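Local coordinates for cortical-lytic enzyme (Clostridium perfringens, PDB 5JIP), which is a family 25 glycoside hydrolase, a muramidase that takes part in hydrolysing the cortical peptidoglycan during spore germination and probably has lysozyme-type activity, at residues A[54-59]-A[98-103]; A[112-117]-A[146-151]; A[262-267]-A[296-301]. One frame throughout, in Å; residues are numbered along the deposited sequence.

Interaction 1 (A[54-59]-A[98-103]); sequences NKFLEF and QGFGDG
Aromatic packing carries the buried side of this contact between the start of helix 56-66 and the C-terminal end of helix 83-100, two helices of the TIM-barrel-type muramidase domain. With CG anti to the backbone N (chi1 173°), Phe-56 reaches across so that its edge meets the face of Phe-100 in an offset edge-to-face pair. The ring planes stand at 76°, and Phe-56 CZ approaches Phe-100 CE2 to 3.8 Å. Both rings also rest on Ala-72 of strand 70-75.

Contacts with glycine let the backbones draw close. Phe-56 CE2 lies 3.6 Å from Gly-99 CA, where the ring takes the place a beta carbon would need. Alongside it, Leu-57 CD2 touches the same CA and lies 3.5 Å from Gln-98 O. Gln-98 NE2 turns back to hydrogen-bond Asp-94 OD1 of its own helix.

The polar link is a water that donates to Leu-57 O at 2.8 Å and to Gly-99 O at 2.9 Å. Gly-101, with positive phi, then leads the chain out of its helix. Chemically, the contact combines aromatic packing against the barrel strands with a water bridge between two carbonyls, neither of which could donate to the other.

Interaction 2 (A[112-117]-A[146-151]); sequences LDVETP and LMLYTG
Two neighbouring parallel strands of the TIM-barrel-type muramidase domain meet here, 111-113 and 147-151, the ends of a beta-alpha-beta unit whose crossover is helix 124-142. Three backbone bonds knit them. Leu-112 N donates to Met-147 O at 2.9 Å, Tyr-149 N to Leu-112 O at 2.8 Å, and Val-114 N to Tyr-149 O in a nearly straight bond (176°). Beyond them a side chain takes over: Thr-150 OG1, anti to the backbone N, donates to Val-114 O at 3.0 Å.

Leu-112 and Leu-148 point to the helix-facing side. Leu-148 CD1 comes within 3.7 Å of Val-114 CG2, Leu-146 CD2 packs on Leu-112 CB, and Ile-131 and Phe-134 of helix 124-142 close over Leu-112.

Asp-113 and Tyr-149 share the other face, lying side by side with carboxylate and ring planes 74° apart. Asp-113 OD1 sits 3.3 Å from Tyr-149 CD1, and Glu-115 brings OE2 to 3.6 Å from Tyr-149 CE1. Asp-113 OD1 and Glu-115 OE2 are themselves just 2.5 Å apart. Asp-113 OD2 and Glu-115 OE2 both bond N4 of a bound MES molecule, probably from the crystallisation liquor, which may mark the substrate pocket. Asp-113, Val-114 and Glu-115 form a D-X-E sequence consistent with the acidic active-site motif of family 25 muramidases.

Further out, on its other edge, Asp-113 makes backbone bonds to His-74 of strand 70-75 and to Ala-76 just past it, while Leu-148 bonds to Pro-174 and Trp-176. The Tyr-149 ring meets Trp-176 edge-to-face, and Tyr-149 OH is hydrogen-bonded to Gln-203 OE1.

Interaction 3 (A[262-267]-A[296-301]); sequences YNVFVN and IKISIE
Hydrogen bonds zip strands 259-266 and 296-304 into the central antiparallel pair of a four-stranded sheet, whose order, facing a three-stranded one, is that of a fibronectin type III-like sandwich. Asn-263 and Glu-301 exchange N-H and O both ways, as do Phe-265 and Ser-299; the shortest of these, Phe-265 N to Ser-299 O, measures 2.8 Å, a length that Asn-267 N to Lys-297 O matches.

A side-chain bond reinforces the first pair. Glu-301, with CG in the crowded position between N and carbonyl carbon (chi1 65°), rises alongside Asn-263 and receives ND2 on the anti lone pair of OE2 at 3.1 Å, almost dead straight (175°). Its other oxygen, OE1, forms salt bridges with Arg-313 and with Arg-143, outside this sandwich, so the carboxylate probably stays charged. Asn-263 OD1 bonds Thr-273 OG1, and ND2 also reaches Thr-273 OG1 of the second subunit.

On this face the Phe-265 ring turns its edge to Glu-301, CZ lying 3.8 Å from OE2, while Arg-313 adds a cation-pi contact. Phe-265 CB packs 3.4 Å from Ser-299 OG.

The opposite face is largely aliphatic, with Tyr-262 at one end, its CB against Ile-300 CD1. Val-264 CG2 touches Ile-300 CD1 at 3.7 Å, Val-266 CG2 meets Ile-298 CD1, and Val-266 CG1 meets Ile-296 CG2. Ile-242 and Ala-240 of the other sheet cover Ile-296 and Ile-298.

Past the strand end, Asn-267 adopts left-handed helical backbone angles, and its side chain stands in for a carbonyl: Asn-267 OD1 accepts Lys-297 N at 2.9 Å, with the donor above its amide plane.

How the interactions relate
The three contacts follow one another in series along the chain. Interactions 1 and 2 belong to the muramidase domain, with centres 21 Å apart; helix 83-100 of the first leads on to strand 111-113 of the second. Interaction 1 lies in the outer helical layer, interaction 2 in the barrel sheet, at the putative acidic site. Interaction 3 sits in the C-terminal sandwich, its centre 31 Å from that of interaction 1 and 36 Å from that of interaction 2. The magnesium site joins Asp-227 and Met-230, from the chain between the domains, to Asp-258 and Asp-304 of the sandwich; Phe-100 of interaction 1 approaches Met-230 to about 10 Å between side chains.

Interaction 1 (A[54-59]-A[98-103])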
ATOM      1  N   ASN A  54      17.652 -24.372  22.390  1.00  8.58           N
ATOM      2  CA  ASN A  54      18.374 -24.159  23.645  1.00 12.43           C
ATOM      3  C   ASN A  54      19.284 -22.935  23.651  1.00 15.14           C
ATOM      4  O   ASN A  54      19.813 -22.593  24.720  1.00 10.17           O
ATOM      5  CB  ASN A  54      19.186 -25.401  23.986  1.00 11.35           C
ATOM      6  CG  ASN A  54      18.295 -26.550  24.407  1.00 12.90           C
ATOM      7  OD1 ASN A  54      17.471 -26.395  25.315  1.00 15.32           O
ATOM      8  ND2 ASN A  54      18.413 -27.680  23.724  1.00 14.02           N
ATOM      9  N   LYS A  55      19.498 -22.282  22.498  1.00 10.19           N
ATOM     10  CA  LYS A  55      20.220 -21.022  22.442  1.00  8.04           C
ATOM     11  C   LYS A  55      19.333 -19.841  22.058  1.00  7.29           C
ATOM     12  O   LYS A  55      19.798 -18.697  22.116  1.00 10.93           O
ATOM     13  CB  LYS A  55      21.388 -21.116  21.440  1.00 12.47           C
ATOM     14  CG  LYS A  55      22.543 -22.030  21.884  1.00  8.29           C
ATOM     15  CD  LYS A  55      23.346 -21.360  22.951  1.00 20.36           C
ATOM     16  CE  LYS A  55      24.689 -22.038  23.103  1.00 28.94           C
ATOM     17  NZ  LYS A  55      25.484 -21.402  24.197  1.00 44.24           N
ATOM     18  N   PHE A  56      18.059 -20.075  21.724  1.00  7.00           N
ATOM     19  CA  PHE A  56      17.218 -18.987  21.238  1.00  5.16           C
ATOM     20  C   PHE A  56      17.185 -17.803  22.205  1.00  7.46           C
ATOM     21  O   PHE A  56      17.434 -16.660  21.811  1.00  7.74           O
ATOM     22  CB  PHE A  56      15.807 -19.494  20.957  1.00  7.39           C
ATOM     23  CG  PHE A  56      14.848 -18.394  20.623  1.00  7.91           C
ATOM     24  CD1 PHE A  56      15.125 -17.535  19.575  1.00  5.56           C
ATOM     25  CD2 PHE A  56      13.696 -18.203  21.355  1.00  5.45           C
ATOM     26  CE1 PHE A  56      14.292 -16.491  19.273  1.00  7.32           C
ATOM     27  CE2 PHE A  56      12.843 -17.169  21.059  1.00  8.36           C
ATOM     28  CZ  PHE A  56      13.138 -16.302  20.006  1.00  9.48           C
ATOM     29  N   LEU A  57      16.846 -18.040  23.467  1.00  8.81           N
ATOM     30  CA  LEU A  57      16.708 -16.904  24.368  1.00  8.15           C
ATOM     31  C   LEU A  57      18.010 -16.115  24.444  1.00  7.70           C
ATOM     32  O   LEU A  57      18.016 -14.884  24.326  1.00  7.87           O
ATOM     33  CB  LEU A  57      16.266 -17.375  25.757  1.00  9.36           C
ATOM     34  CG  LEU A  57      14.941 -18.117  25.817  1.00 16.72           C
ATOM     35  CD1 LEU A  57      14.646 -18.495  27.249  1.00 18.49           C
ATOM     36  CD2 LEU A  57      13.839 -17.278  25.236  1.00 15.01           C
ATOM     37  N   GLU A  58      19.125 -16.812  24.542  1.00  9.54           N
ATOM     38  CA  GLU A  58      20.408 -16.134  24.655  1.00  8.84           C
ATOM     39  C   GLU A  58      20.762 -15.397  23.377  1.00 10.30           C
ATOM     40  O   GLU A  58      21.220 -14.246  23.415  1.00  6.88           O
ATOM     41  CB  GLU A  58      21.473 -17.163  24.977  1.00  8.93           C
ATOM     42  CG  GLU A  58      22.886 -16.686  24.848  1.00  9.73           C
ATOM     43  CD  GLU A  58      23.927 -17.801  25.055  1.00 27.67           C
ATOM     44  OE1 GLU A  58      23.582 -18.881  25.585  1.00 20.40           O
ATOM     45  OE2 GLU A  58      25.098 -17.591  24.672  1.00 22.31           O
ATOM     46  N   PHE A  59      20.553 -16.059  22.234  1.00 11.15           N
ATOM     47  CA  PHE A  59      20.899 -15.470  20.952  1.00  7.85           C
ATOM     48  C   PHE A  59      20.029 -14.250  20.664  1.00  6.05           C
ATOM     49  O   PHE A  59      20.517 -13.245  20.139  1.00  6.75           O
ATOM     50  CB  PHE A  59      20.727 -16.514  19.849  1.00  6.07           C
ATOM     51  CG  PHE A  59      21.853 -17.527  19.726  1.00  8.18           C
ATOM     52  CD1 PHE A  59      22.966 -17.495  20.546  1.00  9.07           C
ATOM     53  CD2 PHE A  59      21.778 -18.528  18.772  1.00  9.98           C
ATOM     54  CE1 PHE A  59      23.992 -18.427  20.389  1.00  9.98           C
ATOM     55  CE2 PHE A  59      22.782 -19.463  18.638  1.00  8.36           C
ATOM     56  CZ  PHE A  59      23.902 -19.391  19.448  1.00 10.52           C
ATOM     57  N   GLN A  98       8.891 -15.138  24.663  1.00 11.37           N
ATOM     58  CA  GLN A  98       9.931 -15.412  25.646  1.00 12.91           C
ATOM     59  C   GLN A  98      11.266 -14.844  25.186  1.00 15.50           C
ATOM     60  O   GLN A  98      12.060 -14.351  25.995  1.00 12.09           O
ATOM     61  CB  GLN A  98      10.060 -16.917  25.896  1.00 11.27           C
ATOM     62  CG  GLN A  98       8.831 -17.571  26.465  1.00 13.51           C
ATOM     63  CD  GLN A  98       9.055 -19.041  26.784  1.00 12.55           C
ATOM     64  OE1 GLN A  98      10.127 -19.424  27.255  1.00 19.49           O
ATOM     65  NE2 GLN A  98       8.058 -19.858  26.534  1.00 15.14           N
ATOM     66  N   GLY A  99      11.536 -14.907  23.886  1.00 10.62           N
ATOM     67  CA  GLY A  99      12.786 -14.449  23.353  1.00  9.98           C
ATOM     68  C   GLY A  99      12.835 -12.959  23.120  1.00 12.49           C
ATOM     69  O   GLY A  99      13.857 -12.329  23.366  1.00 12.67           O
ATOM     70  N   PHE A 100      11.743 -12.382  22.644  1.00  8.44           N
ATOM     71  CA  PHE A 100      11.766 -10.993  22.219  1.00  8.52           C
ATOM     72  C   PHE A 100      11.001 -10.045  23.131  1.00 12.76           C
ATOM     73  O   PHE A 100      11.119  -8.827  22.953  1.00 12.73           O
ATOM     74  CB  PHE A 100      11.197 -10.865  20.794  1.00  9.12           C
ATOM     75  CG  PHE A 100      12.039 -11.507  19.732  1.00  9.14           C
ATOM     76  CD1 PHE A 100      13.310 -11.028  19.444  1.00  8.87           C
ATOM     77  CD2 PHE A 100      11.548 -12.585  19.005  1.00  7.79           C
ATOM     78  CE1 PHE A 100      14.108 -11.613  18.453  1.00  6.81           C
ATOM     79  CE2 PHE A 100      12.328 -13.182  18.005  1.00  6.35           C
ATOM     80  CZ  PHE A 100      13.626 -12.681  17.719  1.00 10.76           C
ATOM     81  N   GLY A 101      10.206 -10.553  24.073  1.00 12.92           N
ATOM     82  CA  GLY A 101       9.430  -9.701  24.952  1.00 14.03           C
ATOM     83  C   GLY A 101       7.943  -9.911  24.804  1.00 14.05           C
ATOM     84  O   GLY A 101       7.471 -10.374  23.761  1.00 13.70           O
ATOM     85  N   ASP A 102       7.186  -9.576  25.845  1.00 17.20           N
ATOM     86  CA  ASP A 102       5.740  -9.725  25.776  1.00 16.26           C
ATOM     87  C   ASP A 102       5.212  -8.929  24.596  1.00 10.57           C
ATOM     88  O   ASP A 102       5.621  -7.788  24.371  1.00 15.51           O
ATOM     89  CB  ASP A 102       5.087  -9.263  27.080  1.00 24.88           C
ATOM     90  CG  ASP A 102       5.324 -10.228  28.231  1.00 40.97           C
ATOM     91  OD1 ASP A 102       5.645 -11.414  27.983  1.00 44.40           O
ATOM     92  OD2 ASP A 102       5.173  -9.803  29.398  1.00 51.03           O
ATOM     93  N   GLY A 103       4.330  -9.545  23.820  1.00 13.66           N
ATOM     94  CA  GLY A 103       3.746  -8.869  22.689  1.00 11.94           C
ATOM     95  C   GLY A 103       4.713  -8.523  21.576  1.00 15.82           C
ATOM     96  O   GLY A 103       4.382  -7.705  20.714  1.00 12.91           O
TER
HETATM   97  O   HOH W   1      15.738 -13.531  25.258  1.00 12.97           O

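Interaction 2 (A[112-117]-A[146-151])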
ATOM      1  N   LEU A 112       7.724 -19.866   9.475  1.00  5.93           N
ATOM      2  CA  LEU A 112       7.397 -21.287   9.536  1.00  7.51           C
ATOM      3  C   LEU A 112       8.318 -22.056   8.593  1.00  6.82           C
ATOM      4  O   LEU A 112       8.329 -21.816   7.384  1.00  5.82           O
ATOM      5  CB  LEU A 112       5.932 -21.523   9.174  1.00  7.51           C
ATOM      6  CG  LEU A 112       5.440 -22.969   9.205  1.00  4.65           C
ATOM      7  CD1 LEU A 112       5.364 -23.453  10.632  1.00  6.28           C
ATOM      8  CD2 LEU A 112       4.071 -23.019   8.548  1.00  8.54           C
ATOM      9  N   ASP A 113       9.094 -22.961   9.167  1.00  9.98           N
ATOM     10  CA  ASP A 113      10.114 -23.745   8.472  1.00  5.91           C
ATOM     11  C   ASP A 113       9.534 -25.127   8.210  1.00  9.92           C
ATOM     12  O   ASP A 113       9.344 -25.909   9.147  1.00 10.82           O
ATOM     13  CB  ASP A 113      11.370 -23.771   9.351  1.00  8.70           C
ATOM     14  CG  ASP A 113      12.422 -24.808   8.927  1.00 10.07           C
ATOM     15  OD1 ASP A 113      12.288 -25.470   7.874  1.00  9.76           O
ATOM     16  OD2 ASP A 113      13.423 -24.916   9.681  1.00  9.63           O
ATOM     17  N   VAL A 114       9.235 -25.421   6.940  1.00  8.73           N
ATOM     18  CA  VAL A 114       8.565 -26.656   6.541  1.00  9.82           C
ATOM     19  C   VAL A 114       9.531 -27.449   5.674  1.00  9.11           C
ATOM     20  O   VAL A 114       9.899 -27.023   4.568  1.00  9.16           O
ATOM     21  CB  VAL A 114       7.247 -26.392   5.798  1.00  7.42           C
ATOM     22  CG1 VAL A 114       6.579 -27.715   5.405  1.00 10.62           C
ATOM     23  CG2 VAL A 114       6.330 -25.561   6.648  1.00  9.97           C
ATOM     24  N   GLU A 115       9.948 -28.590   6.184  1.00  8.38           N
ATOM     25  CA  GLU A 115      10.903 -29.459   5.512  1.00  9.69           C
ATOM     26  C   GLU A 115      10.489 -30.916   5.613  1.00 11.99           C
ATOM     27  O   GLU A 115      11.251 -31.784   5.187  1.00 12.50           O
ATOM     28  CB  GLU A 115      12.316 -29.300   6.120  1.00 14.49           C
ATOM     29  CG  GLU A 115      12.948 -27.966   5.894  1.00 13.12           C
ATOM     30  CD  GLU A 115      14.217 -27.808   6.717  1.00 15.52           C
ATOM     31  OE1 GLU A 115      15.093 -28.706   6.633  1.00 10.42           O
ATOM     32  OE2 GLU A 115      14.318 -26.804   7.453  1.00 11.13           O
ATOM     33  N   THR A 116       9.328 -31.207   6.182  1.00 10.94           N
ATOM     34  CA  THR A 116       8.880 -32.559   6.459  1.00 12.64           C
ATOM     35  C   THR A 116       7.364 -32.567   6.316  1.00 13.46           C
ATOM     36  O   THR A 116       6.730 -31.512   6.466  1.00 12.01           O
ATOM     37  CB  THR A 116       9.341 -32.999   7.861  1.00 15.27           C
ATOM     38  OG1 THR A 116       9.173 -34.413   8.020  1.00 23.25           O
ATOM     39  CG2 THR A 116       8.585 -32.285   8.939  1.00 13.12           C
ATOM     40  N   PRO A 117       6.750 -33.716   5.985  1.00 11.54           N
ATOM     41  CA  PRO A 117       7.346 -35.014   5.645  1.00 15.46           C
ATOM     42  C   PRO A 117       7.732 -35.085   4.188  1.00 16.49           C
ATOM     43  O   PRO A 117       7.158 -34.366   3.360  1.00 19.15           O
ATOM     44  CB  PRO A 117       6.222 -36.004   5.959  1.00 16.49           C
ATOM     45  CG  PRO A 117       4.978 -35.234   5.595  1.00 19.89           C
ATOM     46  CD  PRO A 117       5.271 -33.777   5.957  1.00 11.35           C
ATOM     47  N   LEU A 146       3.453 -13.856   8.570  1.00  6.23           N
ATOM     48  CA  LEU A 146       4.262 -15.060   8.675  1.00  6.87           C
ATOM     49  C   LEU A 146       4.938 -15.363   7.340  1.00  6.44           C
ATOM     50  O   LEU A 146       4.267 -15.465   6.310  1.00  7.56           O
ATOM     51  CB  LEU A 146       3.374 -16.237   9.093  1.00  6.82           C
ATOM     52  CG  LEU A 146       4.063 -17.586   9.278  1.00  8.77           C
ATOM     53  CD1 LEU A 146       5.003 -17.531  10.482  1.00  6.21           C
ATOM     54  CD2 LEU A 146       3.040 -18.691   9.441  1.00  7.22           C
ATOM     55  N   MET A 147       6.259 -15.512   7.360  1.00  5.04           N
ATOM     56  CA  MET A 147       7.016 -15.945   6.180  1.00  4.86           C
ATOM     57  C   MET A 147       7.173 -17.463   6.191  1.00  6.14           C
ATOM     58  O   MET A 147       7.307 -18.068   7.255  1.00  6.00           O
ATOM     59  CB  MET A 147       8.394 -15.262   6.127  1.00  5.43           C
ATOM     60  CG  MET A 147       9.302 -15.757   4.995  1.00  5.16           C
ATOM     61  SD  MET A 147      10.475 -14.526   4.389  1.00  6.16           S
ATOM     62  CE  MET A 147      11.586 -14.411   5.773  1.00  5.92           C
ATOM     63  N   LEU A 148       7.090 -18.069   4.999  1.00  5.34           N
ATOM     64  CA  LEU A 148       7.288 -19.506   4.808  1.00  5.06           C
ATOM     65  C   LEU A 148       8.698 -19.785   4.309  1.00  6.46           C
ATOM     66  O   LEU A 148       9.153 -19.188   3.324  1.00  7.70           O
ATOM     67  CB  LEU A 148       6.275 -20.084   3.816  1.00  6.63           C
ATOM     68  CG  LEU A 148       6.431 -21.601   3.559  1.00  4.57           C
ATOM     69  CD1 LEU A 148       6.042 -22.330   4.786  1.00  6.57           C
ATOM     70  CD2 LEU A 148       5.580 -22.015   2.359  1.00  8.56           C
ATOM     71  N   TYR A 149       9.408 -20.663   5.020  1.00  6.66           N
ATOM     72  CA  TYR A 149      10.656 -21.220   4.540  1.00  4.26           C
ATOM     73  C   TYR A 149      10.430 -22.647   4.054  1.00  6.75           C
ATOM     74  O   TYR A 149       9.844 -23.470   4.773  1.00  6.28           O
ATOM     75  CB  TYR A 149      11.738 -21.237   5.620  1.00  6.73           C
ATOM     76  CG  TYR A 149      12.946 -22.064   5.210  1.00  6.06           C
ATOM     77  CD1 TYR A 149      12.938 -23.456   5.320  1.00  5.66           C
ATOM     78  CD2 TYR A 149      14.108 -21.459   4.749  1.00  7.54           C
ATOM     79  CE1 TYR A 149      14.015 -24.217   4.937  1.00  7.91           C
ATOM     80  CE2 TYR A 149      15.229 -22.242   4.386  1.00  5.18           C
ATOM     81  CZ  TYR A 149      15.161 -23.621   4.487  1.00  7.80           C
ATOM     82  OH  TYR A 149      16.223 -24.421   4.142  1.00  6.74           O
ATOM     83  N   THR A 150      10.931 -22.947   2.859  1.00  7.12           N
ATOM     84  CA  THR A 150      10.942 -24.307   2.365  1.00  7.34           C
ATOM     85  C   THR A 150      11.957 -24.373   1.242  1.00  8.49           C
ATOM     86  O   THR A 150      12.413 -23.351   0.740  1.00  7.14           O
ATOM     87  CB  THR A 150       9.530 -24.742   1.912  1.00  6.14           C
ATOM     88  OG1 THR A 150       9.513 -26.156   1.699  1.00 10.97           O
ATOM     89  CG2 THR A 150       9.139 -24.072   0.658  1.00  6.73           C
ATOM     90  N   GLY A 151      12.287 -25.606   0.826  1.00  6.15           N
ATOM     91  CA  GLY A 151      13.236 -25.825  -0.240  1.00 10.43           C
ATOM     92  C   GLY A 151      12.579 -26.038  -1.601  1.00  9.17           C
ATOM     93  O   GLY A 151      11.430 -26.462  -1.700  1.00  9.49           O
TER

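Interaction 3 (A[262-267]-A[296-301])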
ATOM      1  N   TYR A 262      -0.568   4.914   6.244  1.00  6.32           N
ATOM      2  CA  TYR A 262      -0.852   5.161   7.646  1.00  5.59           C
ATOM      3  C   TYR A 262      -2.339   5.005   7.884  1.00  7.22           C
ATOM      4  O   TYR A 262      -3.160   5.328   7.018  1.00  7.85           O
ATOM      5  CB  TYR A 262      -0.452   6.578   8.094  1.00  8.29           C
ATOM      6  CG  TYR A 262       0.911   7.037   7.684  1.00  6.22           C
ATOM      7  CD1 TYR A 262       1.130   7.579   6.425  1.00  6.51           C
ATOM      8  CD2 TYR A 262       1.977   6.990   8.581  1.00  7.91           C
ATOM      9  CE1 TYR A 262       2.382   7.999   6.045  1.00  8.33           C
ATOM     10  CE2 TYR A 262       3.215   7.416   8.225  1.00  6.66           C
ATOM     11  CZ  TYR A 262       3.426   7.945   6.973  1.00  7.87           C
ATOM     12  OH  TYR A 262       4.685   8.368   6.650  1.00 11.09           O
ATOM     13  N   ASN A 263      -2.672   4.534   9.075  1.00  6.70           N
ATOM     14  CA  ASN A 263      -4.017   4.611   9.626  1.00  6.85           C
ATOM     15  C   ASN A 263      -4.002   5.554  10.824  1.00  9.54           C
ATOM     16  O   ASN A 263      -3.120   5.468  11.686  1.00  7.86           O
ATOM     17  CB  ASN A 263      -4.526   3.243  10.082  1.00  6.68           C
ATOM     18  CG  ASN A 263      -4.755   2.289   8.927  1.00  6.54           C
ATOM     19  OD1 ASN A 263      -5.215   2.684   7.845  1.00  8.42           O
ATOM     20  ND2 ASN A 263      -4.379   1.031   9.125  1.00  6.47           N
ATOM     21  N   VAL A 264      -5.018   6.411  10.891  1.00 12.71           N
ATOM     22  CA  VAL A 264      -5.184   7.396  11.961  1.00  9.99           C
ATOM     23  C   VAL A 264      -6.468   7.098  12.716  1.00 10.40           C
ATOM     24  O   VAL A 264      -7.483   6.700  12.121  1.00  9.44           O
ATOM     25  CB  VAL A 264      -5.202   8.830  11.401  1.00 13.28           C
ATOM     26  CG1 VAL A 264      -5.484   9.845  12.504  1.00 14.20           C
ATOM     27  CG2 VAL A 264      -3.866   9.121  10.716  1.00  9.95           C
ATOM     28  N   PHE A 265      -6.423   7.318  14.027  1.00 10.22           N
ATOM     29  CA  PHE A 265      -7.527   6.976  14.916  1.00 14.87           C
ATOM     30  C   PHE A 265      -7.837   8.127  15.861  1.00 12.72           C
ATOM     31  O   PHE A 265      -6.924   8.831  16.315  1.00 11.37           O
ATOM     32  CB  PHE A 265      -7.192   5.751  15.733  1.00 12.53           C
ATOM     33  CG  PHE A 265      -6.868   4.528  14.898  1.00 13.32           C
ATOM     34  CD1 PHE A 265      -5.577   4.312  14.420  1.00 12.76           C
ATOM     35  CD2 PHE A 265      -7.860   3.600  14.601  1.00 17.39           C
ATOM     36  CE1 PHE A 265      -5.283   3.181  13.653  1.00 13.79           C
ATOM     37  CE2 PHE A 265      -7.584   2.471  13.818  1.00 14.88           C
ATOM     38  CZ  PHE A 265      -6.296   2.254  13.356  1.00 14.11           C
ATOM     39  N   VAL A 266      -9.128   8.285  16.166  1.00 16.37           N
ATOM     40  CA  VAL A 266      -9.616   9.240  17.163  1.00 16.63           C
ATOM     41  C   VAL A 266     -10.271   8.435  18.279  1.00 17.85           C
ATOM     42  O   VAL A 266     -11.262   7.728  18.040  1.00 16.81           O
ATOM     43  CB  VAL A 266     -10.606  10.250  16.562  1.00 17.02           C
ATOM     44  CG1 VAL A 266     -11.171  11.146  17.681  1.00 25.57           C
ATOM     45  CG2 VAL A 266      -9.962  11.086  15.463  1.00 16.51           C
ATOM     46  N   ASN A 267      -9.716   8.537  19.490  1.00 15.76           N
ATOM     47  CA  ASN A 267     -10.150   7.705  20.602  1.00 19.03           C
ATOM     48  C   ASN A 267     -10.308   6.262  20.123  1.00 26.00           C
ATOM     49  O   ASN A 267     -11.326   5.620  20.399  1.00 23.65           O
ATOM     50  CB  ASN A 267     -11.462   8.227  21.195  1.00 21.26           C
ATOM     51  CG  ASN A 267     -11.334   9.617  21.811  1.00 19.41           C
ATOM     52  OD1 ASN A 267     -10.268  10.006  22.295  1.00 16.29           O
ATOM     53  ND2 ASN A 267     -12.422  10.359  21.800  1.00 22.56           N
ATOM     54  N   ILE A 296      -8.989  14.244  23.891  1.00 22.13           N
ATOM     55  CA  ILE A 296      -9.159  13.502  22.647  1.00 23.72           C
ATOM     56  C   ILE A 296      -7.823  12.863  22.312  1.00 20.84           C
ATOM     57  O   ILE A 296      -6.803  13.557  22.232  1.00 18.71           O
ATOM     58  CB  ILE A 296      -9.631  14.402  21.500  1.00 23.04           C
ATOM     59  CG1 ILE A 296     -11.011  15.003  21.830  1.00 23.86           C
ATOM     60  CG2 ILE A 296      -9.702  13.613  20.180  1.00 20.50           C
ATOM     61  CD1 ILE A 296     -11.425  16.152  20.900  1.00 22.98           C
ATOM     62  N   LYS A 297      -7.824  11.552  22.111  1.00 20.83           N
ATOM     63  CA  LYS A 297      -6.609  10.832  21.755  1.00 21.26           C
ATOM     64  C   LYS A 297      -6.526  10.666  20.244  1.00 16.09           C
ATOM     65  O   LYS A 297      -7.387  10.016  19.625  1.00 15.96           O
ATOM     66  CB  LYS A 297      -6.518   9.465  22.428  1.00 22.77           C
ATOM     67  CG  LYS A 297      -5.166   8.794  22.123  1.00 20.85           C
ATOM     68  CD  LYS A 297      -4.977   7.437  22.818  1.00 24.77           C
ATOM     69  CE  LYS A 297      -5.965   6.428  22.317  1.00 26.77           C
ATOM     70  NZ  LYS A 297      -5.496   5.036  22.629  1.00 27.80           N
ATOM     71  N   ILE A 298      -5.476  11.225  19.670  1.00 18.97           N
ATOM     72  CA  ILE A 298      -5.127  10.996  18.278  1.00 11.92           C
ATOM     73  C   ILE A 298      -4.000   9.969  18.260  1.00 13.86           C
ATOM     74  O   ILE A 298      -3.018  10.097  19.003  1.00 12.81           O
ATOM     75  CB  ILE A 298      -4.697  12.303  17.595  1.00 13.64           C
ATOM     76  CG1 ILE A 298      -5.778  13.398  17.732  1.00 15.94           C
ATOM     77  CG2 ILE A 298      -4.360  12.043  16.130  1.00 13.63           C
ATOM     78  CD1 ILE A 298      -7.120  13.094  17.039  1.00 15.50           C
ATOM     79  N   SER A 299      -4.140   8.929  17.442  1.00 14.79           N
ATOM     80  CA  SER A 299      -3.073   7.944  17.329  1.00 12.00           C
ATOM     81  C   SER A 299      -2.895   7.534  15.873  1.00  7.71           C
ATOM     82  O   SER A 299      -3.798   7.685  15.039  1.00  9.72           O
ATOM     83  CB  SER A 299      -3.341   6.705  18.185  1.00 12.07           C
ATOM     84  OG  SER A 299      -4.551   6.108  17.807  1.00 14.04           O
ATOM     85  N   ILE A 300      -1.725   6.983  15.579  1.00  9.30           N
ATOM     86  CA  ILE A 300      -1.394   6.670  14.199  1.00  9.82           C
ATOM     87  C   ILE A 300      -0.474   5.461  14.155  1.00  8.95           C
ATOM     88  O   ILE A 300       0.331   5.234  15.062  1.00  9.82           O
ATOM     89  CB  ILE A 300      -0.757   7.901  13.525  1.00  6.68           C
ATOM     90  CG1 ILE A 300      -0.640   7.708  12.011  1.00  5.25           C
ATOM     91  CG2 ILE A 300       0.608   8.199  14.164  1.00  9.07           C
ATOM     92  CD1 ILE A 300      -0.207   8.938  11.251  1.00  9.76           C
ATOM     93  N   GLU A 301      -0.593   4.690  13.066  1.00  8.57           N
ATOM     94  CA  GLU A 301       0.328   3.613  12.743  1.00  8.20           C
ATOM     95  C   GLU A 301       0.730   3.709  11.274  1.00  8.00           C
ATOM     96  O   GLU A 301      -0.093   4.027  10.406  1.00  7.20           O
ATOM     97  CB  GLU A 301      -0.304   2.237  13.037  1.00  7.43           C
ATOM     98  CG  GLU A 301      -1.534   1.921  12.149  1.00  7.46           C
ATOM     99  CD  GLU A 301      -2.342   0.732  12.636  1.00  8.75           C
ATOM    100  OE1 GLU A 301      -2.049   0.205  13.739  1.00 10.11           O
ATOM    101  OE2 GLU A 301      -3.300   0.331  11.907  1.00  5.68           O
TER